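Local coordinates for protein glutamate--LysW ligase ArgX (Sulfolobus tokodaii, PDB 3VPB) that probably catalyses the ATP-dependent joining of glutamate, through its amino group, to the C-terminal glutamate of the carrier protein LysW in arginine biosynthesis, at residues E213-L218 with K244-N249; I177-I182 with L187-R192; I182-L187 with K224-V229. One frame throughout, in Å; residues are numbered along the deposited sequence.

Contact 1: E213-L218 with K244-N249. With ADP (adenosine-5'-diphosphate), chain L.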
loop_
_atom_site.group_PDB
_atom_site.type_symbol
_atom_site.label_atom_id
_atom_site.label_comp_id
_atom_site.label_asym_id
_atom_site.label_seq_id
_atom_site.Cartn_x
_atom_site.Cartn_y
_atom_site.Cartn_z
ATOM N N GLU B 213 -4.544 -35.423 24.757
ATOM C CA GLU B 213 -3.484 -36.107 25.486
ATOM C C GLU B 213 -2.155 -35.699 24.872
ATOM O O GLU B 213 -1.988 -35.738 23.648
ATOM C CB GLU B 213 -3.656 -37.614 25.394
ATOM C CG GLU B 213 -2.758 -38.373 26.381
ATOM C CD GLU B 213 -3.394 -39.655 26.897
ATOM O OE1 GLU B 213 -4.377 -40.125 26.283
ATOM O OE2 GLU B 213 -2.914 -40.193 27.924
ATOM N N VAL B 214 -1.217 -35.295 25.718
ATOM C CA VAL B 214 0.102 -34.938 25.247
ATOM C C VAL B 214 1.028 -36.129 25.435
ATOM O O VAL B 214 1.377 -36.491 26.564
ATOM C CB VAL B 214 0.667 -33.698 25.970
ATOM C CG1 VAL B 214 1.945 -33.229 25.284
ATOM C CG2 VAL B 214 -0.375 -32.580 26.024
ATOM N N ASP B 215 1.413 -36.751 24.327
ATOM C CA ASP B 215 2.313 -37.899 24.384
ATOM C C ASP B 215 3.763 -37.440 24.319
ATOM O O ASP B 215 4.048 -36.261 24.041
ATOM C CB ASP B 215 1.997 -38.910 23.263
ATOM C CG ASP B 215 2.120 -38.312 21.856
ATOM O OD1 ASP B 215 3.121 -37.623 21.550
ATOM O OD2 ASP B 215 1.211 -38.574 21.035
ATOM N N GLU B 216 4.683 -38.364 24.573
ATOM C CA GLU B 216 6.089 -38.014 24.625
ATOM C C GLU B 216 6.636 -37.389 23.345
ATOM O O GLU B 216 7.379 -36.416 23.431
ATOM C CB GLU B 216 6.956 -39.198 25.071
ATOM C CG GLU B 216 7.241 -39.175 26.564
ATOM C CD GLU B 216 7.967 -37.896 27.029
ATOM O OE1 GLU B 216 8.810 -37.349 26.274
ATOM O OE2 GLU B 216 7.692 -37.435 28.160
ATOM N N LYS B 217 6.271 -37.939 22.185
ATOM C CA LYS B 217 6.784 -37.453 20.904
ATOM C C LYS B 217 6.389 -35.990 20.706
ATOM O O LYS B 217 7.160 -35.217 20.180
ATOM C CB LYS B 217 6.253 -38.275 19.728
ATOM C CG LYS B 217 6.579 -39.775 19.773
ATOM C CD LYS B 217 5.382 -40.641 19.335
ATOM C CE LYS B 217 4.306 -40.741 20.439
ATOM N NZ LYS B 217 4.873 -40.850 21.845
ATOM N N LEU B 218 5.176 -35.635 21.123
ATOM C CA LEU B 218 4.703 -34.241 21.001
ATOM C C LEU B 218 5.524 -33.316 21.887
ATOM O O LEU B 218 5.986 -32.271 21.427
ATOM C CB LEU B 218 3.229 -34.127 21.368
ATOM C CG LEU B 218 2.579 -32.744 21.248
ATOM C CD1 LEU B 218 2.854 -32.090 19.883
ATOM C CD2 LEU B 218 1.099 -32.849 21.541
ATOM N N LYS B 244 3.834 -38.926 8.567
ATOM C CA LYS B 244 5.023 -38.380 9.251
ATOM C C LYS B 244 4.828 -37.993 10.719
ATOM O O LYS B 244 5.805 -37.749 11.436
ATOM C CB LYS B 244 5.585 -37.173 8.483
ATOM C CG LYS B 244 6.067 -37.474 7.069
ATOM C CD LYS B 244 6.739 -36.250 6.426
ATOM C CE LYS B 244 5.742 -35.265 5.805
ATOM N NZ LYS B 244 6.473 -34.084 5.215
ATOM N N GLY B 245 3.579 -37.916 11.166
ATOM C CA GLY B 245 3.261 -37.518 12.524
ATOM C C GLY B 245 3.341 -36.024 12.718
ATOM O O GLY B 245 2.827 -35.251 11.897
ATOM N N TYR B 246 3.987 -35.607 13.806
ATOM C CA TYR B 246 3.957 -34.184 14.177
ATOM C C TYR B 246 4.929 -33.371 13.325
ATOM O O TYR B 246 6.110 -33.716 13.188
ATOM C CB TYR B 246 4.262 -33.969 15.653
ATOM C CG TYR B 246 3.263 -34.611 16.594
ATOM C CD1 TYR B 246 1.911 -34.283 16.519
ATOM C CD2 TYR B 246 3.677 -35.530 17.565
ATOM C CE1 TYR B 246 0.968 -34.866 17.389
ATOM C CE2 TYR B 246 2.740 -36.117 18.449
ATOM C CZ TYR B 246 1.398 -35.769 18.347
ATOM O OH TYR B 246 0.470 -36.326 19.189
ATOM N N VAL B 247 4.414 -32.279 12.784
ATOM C CA VAL B 247 5.168 -31.393 11.905
ATOM C C VAL B 247 5.006 -29.996 12.492
ATOM O O VAL B 247 3.876 -29.559 12.737
ATOM C CB VAL B 247 4.586 -31.476 10.455
ATOM C CG1 VAL B 247 5.341 -30.592 9.526
ATOM C CG2 VAL B 247 4.667 -32.897 9.904
ATOM N N VAL B 248 6.112 -29.287 12.711
ATOM C CA VAL B 248 6.022 -27.923 13.252
ATOM C C VAL B 248 5.716 -26.946 12.126
ATOM O O VAL B 248 6.445 -26.882 11.118
ATOM C CB VAL B 248 7.309 -27.506 14.010
ATOM C CG1 VAL B 248 7.149 -26.091 14.587
ATOM C CG2 VAL B 248 7.588 -28.501 15.125
ATOM N N ASN B 249 4.621 -26.211 12.289
ATOM C CA ASN B 249 4.184 -25.246 11.309
ATOM C C ASN B 249 4.690 -23.826 11.569
ATOM O O ASN B 249 5.045 -23.113 10.628
ATOM C CB ASN B 249 2.662 -25.270 11.267
ATOM C CG ASN B 249 2.091 -24.458 10.137
ATOM O OD1 ASN B 249 2.676 -24.355 9.062
ATOM N ND2 ASN B 249 0.916 -23.887 10.375
HETATM P PB ADP L . -0.692 -17.831 11.161
HETATM O O1B ADP L . 0.573 -17.268 11.691
HETATM O O2B ADP L . -1.577 -18.547 12.167
HETATM O O3B ADP L . -1.488 -16.917 10.273
HETATM P PA ADP L . -0.279 -20.540 10.194
HETATM O O1A ADP L . 0.836 -21.019 9.269
HETATM O O2A ADP L . -0.396 -20.982 11.635
HETATM O O3A ADP L . -0.214 -18.937 10.089
HETATM O "O5'" ADP L . -1.647 -20.900 9.434
HETATM C "C5'" ADP L . -2.944 -20.652 9.976
HETATM C "C4'" ADP L . -3.801 -21.897 9.844
HETATM O "O4'" ADP L . -3.790 -22.323 8.478
HETATM C "C3'" ADP L . -3.202 -23.058 10.643
HETATM O "O3'" ADP L . -3.718 -23.082 11.979
HETATM C "C2'" ADP L . -3.652 -24.268 9.859
HETATM O "O2'" ADP L . -5.002 -24.612 10.201
HETATM C "C1'" ADP L . -3.660 -23.750 8.445
HETATM N N9 ADP L . -2.397 -24.084 7.761
HETATM C C8 ADP L . -1.320 -23.282 7.563
HETATM N N7 ADP L . -0.403 -23.951 6.850
HETATM C C5 ADP L . -0.895 -25.178 6.586
HETATM C C6 ADP L . -0.425 -26.388 5.901
HETATM N N6 ADP L . 0.781 -26.393 5.302
HETATM N N1 ADP L . -1.274 -27.456 5.814
HETATM C C2 ADP L . -2.485 -27.460 6.383
HETATM N N3 ADP L . -2.955 -26.382 7.060
HETATM C C4 ADP L . -2.201 -25.256 7.185
#
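Y246 of strand 245-252 meets D215 and L218 at the start of helix 216-229. The contact packs a helix N-cap onto an outer strand of the antiparallel sheet in the ATP-grasp domain. Y246 does most of the touching. Its CG is anti to the carbonyl carbon (chi1 -62°), which swings the ring off the strand and under the first helical turn. The side chains of L218 and Y246 cross at about a right angle. L218 CD1 stands almost straight above the middle of one face, 4.0 Å from the ring centroid of Y246, a CH-pi contact. Nearer the helix backbone, L218 CB comes within 3.6 Å of Y246 CE2. At the ring's edge, Y246 OH donates to D215 OD2 at 3.0 Å. It arrives on the syn side of the carboxylate, 35° out of its plane. The other oxygen, D215 OD1, caps the helix by accepting from L218 N at 2.9 Å. The CG of D215 lies between its backbone N and carbonyl carbon (chi1 59°), which folds the carboxylate back over the helix start for this bond. K217 NZ adds a long ion pair to D215 OD1 at 3.7 Å. With a phenylalanine in place of Y246, D215 OD2 would probably lose its hydroxyl donor, and the carboxylate would be freer to turn about its capping bond. The ring also touches I177 and I238 of the sheet. Farther along the strand, N249 is in the nucleotide pocket. Its OD1 bonds to K127 NZ, while its ND2 gives a weak hydrogen bond to ADP O1A at 3.1 Å.

Contact 2: I177-I182 with L187-R192; sequences IRCIAI and LGCYAR. With GLU (glutamic acid), chain M; SO4 (sulfate ion), chain P.
C179 and C189 are joined by a disulfide, SG to SG 2.1 Å, across a non-hydrogen-bonded pair of an antiparallel hairpin in the ATP-grasp domain. Backbone bonds pair R178 with Y190 in both directions. I180 N bonds to G188 O. I180 O takes L187 N at 2.8 Å and G188 N weakly at 3.5 Å, so L187 and G188 form a classic beta bulge opposite I180. Among the apolar side chains, I180 CG2 and I182 CD1 both meet L187 CD2, the first at 3.9 Å, and I177 CG2 packs on C189 CB.

The polar side chains hold the bound glutamate and a sulfate ion, which probably comes from the crystallisation liquor. R178 and Y190 run side by side, with R178 CG 3.4 Å from Y190 CE1. Y190 OH bonds to glutamate OE2 at 2.7 Å. R178 bends at chi2 and chi3 (54° and 70°), bringing its NH2 to sulfate O4 at 2.7 Å. R192 NH2 sits over the R178 guanidinium face. R192 NH2 bonds to glutamate O at 2.9 Å and weakly to sulfate O3, so both arginines reach the ion from the same side. D237 pairs with R178, D176 with R192, and E56 of the LysW chain with R178 NH1. Strand 233-241 flanks strand 175-182, and helices 258-264 and 268-280 cover the I180 and L187 face.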
loop_
_atom_site.group_PDB
_atom_site.type_symbol
_atom_site.label_atom_id
_atom_site.label_comp_id
_atom_site.label_asym_id
_atom_site.label_seq_id
_atom_site.Cartn_x
_atom_site.Cartn_y
_atom_site.Cartn_z
ATOM N N ILE B 177 -2.611 -28.309 16.493
ATOM C CA ILE B 177 -2.254 -28.330 17.890
ATOM C C ILE B 177 -1.503 -27.047 18.234
ATOM O O ILE B 177 -0.629 -26.617 17.496
ATOM C CB ILE B 177 -1.426 -29.567 18.207
ATOM C CG1 ILE B 177 -2.271 -30.835 17.944
ATOM C CG2 ILE B 177 -0.935 -29.548 19.658
ATOM C CD1 ILE B 177 -1.402 -32.140 17.930
ATOM N N ARG B 178 -1.902 -26.423 19.332
ATOM C CA ARG B 178 -1.245 -25.229 19.830
ATOM C C ARG B 178 -0.662 -25.570 21.209
ATOM O O ARG B 178 -1.387 -26.026 22.089
ATOM C CB ARG B 178 -2.283 -24.101 19.891
ATOM C CG ARG B 178 -1.930 -22.923 20.800
ATOM C CD ARG B 178 -0.566 -22.327 20.475
ATOM N NE ARG B 178 -0.501 -21.613 19.207
ATOM C CZ ARG B 178 -0.911 -20.350 19.033
ATOM N NH1 ARG B 178 -1.439 -19.657 20.040
ATOM N NH2 ARG B 178 -0.795 -19.771 17.841
ATOM N N CYS B 179 0.641 -25.366 21.368
ATOM C CA CYS B 179 1.325 -25.496 22.664
ATOM C C CYS B 179 1.931 -24.156 23.075
ATOM O O CYS B 179 2.123 -23.255 22.226
ATOM C CB CYS B 179 2.425 -26.549 22.555
ATOM S SG CYS B 179 1.777 -28.122 21.907
ATOM N N ILE B 180 2.248 -24.037 24.364
ATOM C CA ILE B 180 2.917 -22.868 24.904
ATOM C C ILE B 180 4.090 -23.390 25.729
ATOM O O ILE B 180 3.965 -24.409 26.416
ATOM C CB ILE B 180 1.990 -22.030 25.797
ATOM C CG1 ILE B 180 0.928 -21.331 24.927
ATOM C CG2 ILE B 180 2.813 -20.955 26.591
ATOM C CD1 ILE B 180 -0.022 -20.368 25.654
ATOM N N ALA B 181 5.213 -22.704 25.633
ATOM C CA ALA B 181 6.402 -23.023 26.420
ATOM C C ALA B 181 6.863 -21.756 27.144
ATOM O O ALA B 181 6.805 -20.639 26.590
ATOM C CB ALA B 181 7.505 -23.558 25.534
ATOM N N ILE B 182 7.279 -21.931 28.393
ATOM C CA ILE B 182 7.846 -20.854 29.186
ATOM C C ILE B 182 9.196 -21.347 29.678
ATOM O O ILE B 182 9.282 -22.448 30.238
ATOM C CB ILE B 182 6.923 -20.476 30.377
ATOM C CG1 ILE B 182 5.618 -19.845 29.881
ATOM C CG2 ILE B 182 7.609 -19.523 31.328
ATOM C CD1 ILE B 182 4.645 -19.528 31.019
ATOM N N LEU B 187 4.517 -25.903 28.727
ATOM C CA LEU B 187 3.464 -25.555 29.672
ATOM C C LEU B 187 2.209 -26.408 29.428
ATOM O O LEU B 187 1.563 -26.902 30.372
ATOM C CB LEU B 187 3.128 -24.054 29.586
ATOM C CG LEU B 187 2.047 -23.524 30.523
ATOM C CD1 LEU B 187 2.546 -23.509 31.996
ATOM C CD2 LEU B 187 1.555 -22.152 30.100
ATOM N N GLY B 188 1.864 -26.596 28.155
ATOM C CA GLY B 188 0.688 -27.381 27.832
ATOM C C GLY B 188 0.373 -27.255 26.356
ATOM O O GLY B 188 0.996 -26.451 25.650
ATOM N N CYS B 189 -0.606 -28.049 25.920
ATOM C CA CYS B 189 -1.048 -28.090 24.521
ATOM C C CYS B 189 -2.543 -28.258 24.482
ATOM O O CYS B 189 -3.160 -28.799 25.413
ATOM C CB CYS B 189 -0.416 -29.270 23.756
ATOM S SG CYS B 189 1.366 -29.309 23.597
ATOM N N TYR B 190 -3.149 -27.812 23.391
ATOM C CA TYR B 190 -4.542 -28.098 23.178
ATOM C C TYR B 190 -4.802 -28.155 21.669
ATOM O O TYR B 190 -3.904 -27.848 20.861
ATOM C CB TYR B 190 -5.449 -27.104 23.920
ATOM C CG TYR B 190 -5.593 -25.778 23.245
ATOM C CD1 TYR B 190 -4.590 -24.828 23.336
ATOM C CD2 TYR B 190 -6.740 -25.474 22.505
ATOM C CE1 TYR B 190 -4.715 -23.603 22.712
ATOM C CE2 TYR B 190 -6.874 -24.271 21.898
ATOM C CZ TYR B 190 -5.852 -23.338 22.004
ATOM O OH TYR B 190 -5.971 -22.137 21.373
ATOM N N ALA B 191 -6.012 -28.560 21.298
ATOM C CA ALA B 191 -6.412 -28.638 19.905
ATOM C C ALA B 191 -7.297 -27.457 19.534
ATOM O O ALA B 191 -8.227 -27.137 20.262
ATOM C CB ALA B 191 -7.187 -29.943 19.662
ATOM N N ARG B 192 -7.014 -26.833 18.394
ATOM C CA ARG B 192 -7.905 -25.814 17.814
ATOM C C ARG B 192 -8.663 -26.487 16.686
ATOM O O ARG B 192 -8.055 -26.832 15.653
ATOM C CB ARG B 192 -7.085 -24.655 17.251
ATOM C CG ARG B 192 -6.368 -23.836 18.297
ATOM C CD ARG B 192 -5.559 -22.717 17.671
ATOM N NE ARG B 192 -4.441 -23.248 16.890
ATOM C CZ ARG B 192 -3.428 -22.513 16.422
ATOM N NH1 ARG B 192 -2.455 -23.096 15.727
ATOM N NH2 ARG B 192 -3.377 -21.198 16.649
HETATM N N GLU M . -3.624 -16.412 17.866
HETATM C CA GLU M . -4.154 -17.729 18.310
HETATM C C GLU M . -5.318 -18.128 17.429
HETATM O O GLU M . -5.538 -19.341 17.258
HETATM C CB GLU M . -4.610 -17.669 19.778
HETATM C CG GLU M . -4.943 -19.027 20.370
HETATM C CD GLU M . -5.388 -18.958 21.831
HETATM O OE1 GLU M . -6.117 -18.003 22.200
HETATM O OE2 GLU M . -5.004 -19.887 22.594
HETATM O OXT GLU M . -6.063 -17.268 16.905
HETATM S S SO4 P . -1.486 -17.490 15.293
HETATM O O1 SO4 P . -0.565 -16.698 14.468
HETATM O O2 SO4 P . -2.814 -16.920 15.167
HETATM O O3 SO4 P . -1.499 -18.935 14.971
HETATM O O4 SO4 P . -1.115 -17.310 16.696
#

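Contact 3: I182-L187 with K224-V229; sequences IGEELL and KAVSIV
The type I' turn of the hairpin between strands 175-182 and 185-193 puts E184 against V226 and S227, near the end of helix 216-229. E184 points at the helix and reaches it with both backbone and side chain. Its CA lies 4.0 Å from V226 CG1. Its CG is at the same distance from V226 CG1, so one methyl sits against the turn backbone and the first part of the side chain at once. The two side chains cross at a slant. V226 CG1 is anti to its own backbone N (chi1 -179°), which brings this methyl out to the turn. V226 CG2 faces the sheet instead, packing on A181, and the residue also touches V234 and I236.

The turn is the two-residue loop of a tight beta hairpin. G183 and E184 both have positive phi, as type I' requires. Two backbone bonds close it: I182 N to E185 O at 3.0 Å, and E185 N to I182 O at 3.2 Å. G183 is tied to E232 as well, through the backbone.

Beyond CG the chain of E184 is extended (chi2 -177°), and it carries the carboxylate along the helix to S227. There E184 OE1 is 3.7 Å from S227 CA and 3.5 Å from S227 OG. The latter pair is close but is not a hydrogen bond. S227 OG is instead bonded to V223 O, one helical turn back. The acid therefore lies beside the last turns of the helix, where the helix dipole would probably not favour its charge. H230, just past the helix, touches the side chain of E184 too.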
loop_
_atom_site.group_PDB
_atom_site.type_symbol
_atom_site.label_atom_id
_atom_site.label_comp_id
_atom_site.label_asym_id
_atom_site.label_seq_id
_atom_site.Cartn_x
_atom_site.Cartn_y
_atom_site.Cartn_z
ATOM N N ILE B 182 7.279 -21.931 28.393
ATOM C CA ILE B 182 7.846 -20.854 29.186
ATOM C C ILE B 182 9.196 -21.347 29.678
ATOM O O ILE B 182 9.282 -22.448 30.238
ATOM C CB ILE B 182 6.923 -20.476 30.377
ATOM C CG1 ILE B 182 5.618 -19.845 29.881
ATOM C CG2 ILE B 182 7.609 -19.523 31.328
ATOM C CD1 ILE B 182 4.645 -19.528 31.019
ATOM N N GLY B 183 10.246 -20.553 29.442
ATOM C CA GLY B 183 11.615 -20.925 29.818
ATOM C C GLY B 183 12.107 -22.180 29.117
ATOM O O GLY B 183 12.903 -22.933 29.682
ATOM N N GLU B 184 11.627 -22.407 27.892
ATOM C CA GLU B 184 11.943 -23.614 27.084
ATOM C C GLU B 184 11.447 -24.942 27.684
ATOM O O GLU B 184 11.949 -26.020 27.346
ATOM C CB GLU B 184 13.424 -23.684 26.649
ATOM C CG GLU B 184 13.930 -22.380 26.041
ATOM C CD GLU B 184 15.367 -22.422 25.543
ATOM O OE1 GLU B 184 16.026 -23.482 25.608
ATOM O OE2 GLU B 184 15.848 -21.363 25.091
ATOM N N GLU B 185 10.470 -24.850 28.576
ATOM C CA GLU B 185 9.786 -26.035 29.095
ATOM C C GLU B 185 8.343 -25.986 28.664
ATOM O O GLU B 185 7.726 -24.929 28.685
ATOM C CB GLU B 185 9.835 -26.092 30.617
ATOM C CG GLU B 185 11.257 -26.193 31.172
ATOM C CD GLU B 185 11.311 -26.816 32.549
ATOM O OE1 GLU B 185 12.202 -27.670 32.759
ATOM O OE2 GLU B 185 10.485 -26.458 33.426
ATOM N N LEU B 186 7.801 -27.144 28.307
ATOM C CA LEU B 186 6.402 -27.219 27.895
ATOM C C LEU B 186 5.424 -26.843 29.013
ATOM O O LEU B 186 5.476 -27.403 30.119
ATOM C CB LEU B 186 6.081 -28.629 27.364
ATOM C CG LEU B 186 4.615 -28.800 26.933
ATOM C CD1 LEU B 186 4.269 -27.956 25.689
ATOM C CD2 LEU B 186 4.295 -30.274 26.703
ATOM N N LEU B 187 4.517 -25.903 28.727
ATOM C CA LEU B 187 3.464 -25.555 29.672
ATOM C C LEU B 187 2.209 -26.408 29.428
ATOM O O LEU B 187 1.563 -26.902 30.372
ATOM C CB LEU B 187 3.128 -24.054 29.586
ATOM C CG LEU B 187 2.047 -23.524 30.523
ATOM C CD1 LEU B 187 2.546 -23.509 31.996
ATOM C CD2 LEU B 187 1.555 -22.152 30.100
ATOM N N LYS B 224 12.260 -29.331 21.636
ATOM C CA LYS B 224 13.381 -29.173 20.723
ATOM C C LYS B 224 13.216 -27.905 19.857
ATOM O O LYS B 224 14.156 -27.110 19.702
ATOM C CB LYS B 224 13.537 -30.419 19.865
ATOM C CG LYS B 224 14.694 -30.362 18.856
ATOM C CD LYS B 224 16.036 -30.399 19.559
ATOM C CE LYS B 224 17.156 -29.806 18.693
ATOM N NZ LYS B 224 18.387 -29.549 19.528
ATOM N N ALA B 225 12.009 -27.704 19.334
ATOM C CA ALA B 225 11.707 -26.543 18.470
ATOM C C ALA B 225 11.959 -25.204 19.181
ATOM O O ALA B 225 12.648 -24.304 18.663
ATOM C CB ALA B 225 10.270 -26.637 17.961
ATOM N N VAL B 226 11.437 -25.100 20.396
ATOM C CA VAL B 226 11.641 -23.912 21.228
ATOM C C VAL B 226 13.101 -23.688 21.633
ATOM O O VAL B 226 13.537 -22.538 21.779
ATOM C CB VAL B 226 10.755 -23.964 22.486
ATOM C CG1 VAL B 226 10.956 -22.718 23.317
ATOM C CG2 VAL B 226 9.285 -24.091 22.077
ATOM N N SER B 227 13.835 -24.774 21.859
ATOM C CA SER B 227 15.233 -24.662 22.229
ATOM C C SER B 227 16.063 -24.180 21.058
ATOM O O SER B 227 17.036 -23.455 21.252
ATOM C CB SER B 227 15.770 -25.993 22.734
ATOM O OG SER B 227 15.101 -26.373 23.924
ATOM N N ILE B 228 15.689 -24.583 19.846
ATOM C CA ILE B 228 16.398 -24.128 18.650
ATOM C C ILE B 228 16.286 -22.608 18.497
ATOM O O ILE B 228 17.265 -21.937 18.165
ATOM C CB ILE B 228 15.881 -24.856 17.381
ATOM C CG1 ILE B 228 16.401 -26.296 17.368
ATOM C CG2 ILE B 228 16.337 -24.152 16.091
ATOM C CD1 ILE B 228 15.534 -27.206 16.501
ATOM N N VAL B 229 15.092 -22.070 18.744
ATOM C CA VAL B 229 14.847 -20.644 18.504
ATOM C C VAL B 229 15.089 -19.781 19.744
ATOM O O VAL B 229 15.121 -18.562 19.649
ATOM C CB VAL B 229 13.421 -20.367 17.936
ATOM C CG1 VAL B 229 13.173 -21.155 16.656
ATOM C CG2 VAL B 229 12.370 -20.670 18.976
#

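Overall arrangement
All three contacts lie in the ATP-grasp domain and reach its five-stranded antiparallel sheet. Contact 2 comes first along the chain and closes before contact 1 opens. Contact 3 starts at the hairpin end of contact 2, sharing I182 and L187, and crosses both of the others in sequence. Helix 216-229 belongs to contacts 1 and 3, whose centres are about 14 Å apart. Contact 2 is centred about 11 Å from each. Direct packing ties them together: I177 on Y246, C189 on V214 and L218, A181 on V226, and V214 on L186. The helix thus lies along the sheet, across from the sheet face on which R178 and Y190 meet the bound glutamate.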